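Local structure of rhamnosidase B (2OKX) at residues C839-P844 and L856-C861. The protein probably releases terminal alpha-L-rhamnose from rhamnose-containing glycosides by hydrolysis, as an alpha-L-rhamnosidase of glycoside hydrolase family 78. Numbering follows the deposited sequence.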
loop_
_atom_site.group_PDB
_atom_site.type_symbol
_atom_site.label_atom_id
_atom_site.label_comp_id
_atom_site.label_asym_id
_atom_site.label_seq_id
_atom_site.Cartn_x
_atom_site.Cartn_y
_atom_site.Cartn_z
ATOM N N CYS A 839 -10.365 0.680 -9.525
ATOM C CA CYS A 839 -9.891 -0.389 -10.400
ATOM C C CYS A 839 -9.182 -1.523 -9.671
ATOM O O CYS A 839 -8.259 -1.296 -8.881
ATOM C CB CYS A 839 -8.960 0.191 -11.463
ATOM S SG CYS A 839 -9.743 1.511 -12.407
ATOM N N TRP A 840 -9.608 -2.744 -9.977
ATOM C CA TRP A 840 -9.060 -3.948 -9.363
ATOM C C TRP A 840 -7.598 -4.193 -9.675
ATOM O O TRP A 840 -7.116 -3.880 -10.761
ATOM C CB TRP A 840 -9.845 -5.185 -9.806
ATOM C CG TRP A 840 -11.288 -5.182 -9.427
ATOM C CD1 TRP A 840 -11.922 -4.321 -8.574
ATOM C CD2 TRP A 840 -12.283 -6.101 -9.884
ATOM N NE1 TRP A 840 -13.255 -4.649 -8.476
ATOM C CE2 TRP A 840 -13.502 -5.738 -9.270
ATOM C CE3 TRP A 840 -12.264 -7.198 -10.756
ATOM C CZ2 TRP A 840 -14.693 -6.434 -9.502
ATOM C CZ3 TRP A 840 -13.449 -7.888 -10.988
ATOM C CH2 TRP A 840 -14.647 -7.502 -10.360
ATOM N N GLU A 841 -6.909 -4.793 -8.713
ATOM C CA GLU A 841 -5.502 -5.128 -8.857
ATOM C C GLU A 841 -5.335 -6.184 -9.949
ATOM O O GLU A 841 -4.413 -6.117 -10.759
ATOM C CB GLU A 841 -4.979 -5.680 -7.529
ATOM C CG GLU A 841 -3.531 -6.128 -7.537
ATOM C CD GLU A 841 -3.137 -6.800 -6.225
ATOM O OE1 GLU A 841 -1.929 -7.019 -6.004
ATOM O OE2 GLU A 841 -4.040 -7.112 -5.416
ATOM N N MET A 842 -6.231 -7.164 -9.958
ATOM C CA MET A 842 -6.167 -8.248 -10.928
ATOM C C MET A 842 -7.546 -8.614 -11.440
ATOM O O MET A 842 -8.564 -8.147 -10.914
ATOM C CB MET A 842 -5.548 -9.494 -10.283
ATOM C CG MET A 842 -4.170 -9.281 -9.683
ATOM S SD MET A 842 -3.681 -10.674 -8.633
ATOM C CE MET A 842 -4.766 -10.387 -7.224
ATOM N N TYR A 843 -7.570 -9.460 -12.467
ATOM C CA TYR A 843 -8.818 -9.932 -13.046
ATOM C C TYR A 843 -9.237 -11.212 -12.335
ATOM O O TYR A 843 -8.407 -11.904 -11.744
ATOM C CB TYR A 843 -8.642 -10.215 -14.540
ATOM C CG TYR A 843 -8.504 -8.971 -15.382
ATOM C CD1 TYR A 843 -7.495 -8.861 -16.339
ATOM C CD2 TYR A 843 -9.388 -7.902 -15.227
ATOM C CE1 TYR A 843 -7.368 -7.715 -17.121
ATOM C CE2 TYR A 843 -9.272 -6.755 -16.004
ATOM C CZ TYR A 843 -8.257 -6.668 -16.948
ATOM O OH TYR A 843 -8.134 -5.529 -17.712
ATOM N N PRO A 844 -10.538 -11.533 -12.370
ATOM C CA PRO A 844 -11.040 -12.747 -11.722
ATOM C C PRO A 844 -10.574 -13.991 -12.472
ATOM O O PRO A 844 -10.106 -13.902 -13.609
ATOM C CB PRO A 844 -12.559 -12.588 -11.812
ATOM C CG PRO A 844 -12.756 -11.116 -11.870
ATOM C CD PRO A 844 -11.652 -10.673 -12.799
ATOM N N LEU A 856 -12.519 -12.094 -6.486
ATOM C CA LEU A 856 -12.481 -11.338 -7.729
ATOM C C LEU A 856 -11.069 -10.793 -7.928
ATOM O O LEU A 856 -10.561 -10.740 -9.051
ATOM C CB LEU A 856 -13.489 -10.180 -7.671
ATOM C CG LEU A 856 -14.966 -10.588 -7.614
ATOM C CD1 LEU A 856 -15.846 -9.382 -7.275
ATOM C CD2 LEU A 856 -15.368 -11.193 -8.955
ATOM N N THR A 857 -10.443 -10.406 -6.821
ATOM C CA THR A 857 -9.103 -9.827 -6.824
ATOM C C THR A 857 -8.683 -9.672 -5.363
ATOM O O THR A 857 -9.519 -9.806 -4.465
ATOM C CB THR A 857 -9.130 -8.423 -7.485
ATOM O OG1 THR A 857 -7.823 -7.835 -7.461
ATOM C CG2 THR A 857 -10.101 -7.515 -6.739
ATOM N N ARG A 858 -7.405 -9.409 -5.111
ATOM C CA ARG A 858 -6.964 -9.205 -3.729
ATOM C C ARG A 858 -7.343 -7.764 -3.396
ATOM O O ARG A 858 -8.326 -7.507 -2.699
ATOM C CB ARG A 858 -5.448 -9.381 -3.591
ATOM C CG ARG A 858 -4.957 -9.095 -2.166
ATOM C CD ARG A 858 -3.439 -8.995 -2.053
ATOM N NE ARG A 858 -2.874 -7.909 -2.855
ATOM C CZ ARG A 858 -1.848 -7.155 -2.467
ATOM N NH1 ARG A 858 -1.281 -7.361 -1.282
ATOM N NH2 ARG A 858 -1.372 -6.206 -3.269
ATOM N N SER A 859 -6.557 -6.827 -3.917
ATOM C CA SER A 859 -6.811 -5.406 -3.724
ATOM C C SER A 859 -7.835 -4.931 -4.756
ATOM O O SER A 859 -7.741 -5.270 -5.941
ATOM C CB SER A 859 -5.519 -4.617 -3.899
ATOM O OG SER A 859 -5.791 -3.243 -4.108
ATOM N N HIS A 860 -8.813 -4.149 -4.308
ATOM C CA HIS A 860 -9.841 -3.634 -5.204
ATOM C C HIS A 860 -9.514 -2.229 -5.692
ATOM O O HIS A 860 -10.292 -1.630 -6.434
ATOM C CB HIS A 860 -11.201 -3.630 -4.499
ATOM C CG HIS A 860 -11.789 -4.994 -4.323
ATOM N ND1 HIS A 860 -12.921 -5.408 -4.992
ATOM C CD2 HIS A 860 -11.375 -6.057 -3.593
ATOM C CE1 HIS A 860 -13.176 -6.667 -4.682
ATOM N NE2 HIS A 860 -12.253 -7.084 -3.836
ATOM N N CYS A 861 -8.362 -1.708 -5.282
ATOM C CA CYS A 861 -7.960 -0.359 -5.669
ATOM C C CYS A 861 -6.456 -0.293 -5.938
ATOM O O CYS A 861 -5.670 -0.065 -5.023
ATOM C CB CYS A 861 -8.341 0.627 -4.550
ATOM S SG CYS A 861 -8.000 2.382 -4.896
HETATM O O HOH W 1 -14.592 -3.460 -6.073
#
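Cys839 meets Cys861 through the backbone alone, a CA-H...O contact of 3.4 Å from Cys861 CA to Cys839 O. Trp840 illustrates how one indole face can be shared: Leu856 CB lies over the six-membered ring and Thr857 CG2 over the five-membered ring, the latter 4.1 Å from its centroid. His860 turns an edge to the indole in an offset edge-to-face pair, planes at 73°, and a water joins Trp840 NE1 to His860 ND1; His860 NE2 is held by Gln477. Both segments belong to one long loop between helices 817-833 and 868-876, within the (alpha/alpha)6-barrel catalytic domain expected of this family. Glu841 N donates to Ser859 O (2.9 Å), while the extended side chain, with CG anti to the backbone N (chi1 178°), brings its carboxylate to Arg858. The guanidinium grips it side-on: Arg858 NE reaches the syn lone pair of Glu841 OE2 almost straight (2.9 Å, 172°), and NH2 meets OE1 from above the carboxylate plane. OE2 also accepts from Ser859 N, and Arg858 NH1 has a second acid in Glu572. An alanine in place of Glu841 would probably leave Arg858 NE and Ser859 N without their acceptor. Met842 N donates to Thr857 OG1 (3.0 Å), whose hydroxyl in turn donates to Ser859 O; Met842 CE rests 3.5 Å from Arg858 N. Past Tyr843, Pro844 CG packs on Leu856 CD2 at 3.9 Å.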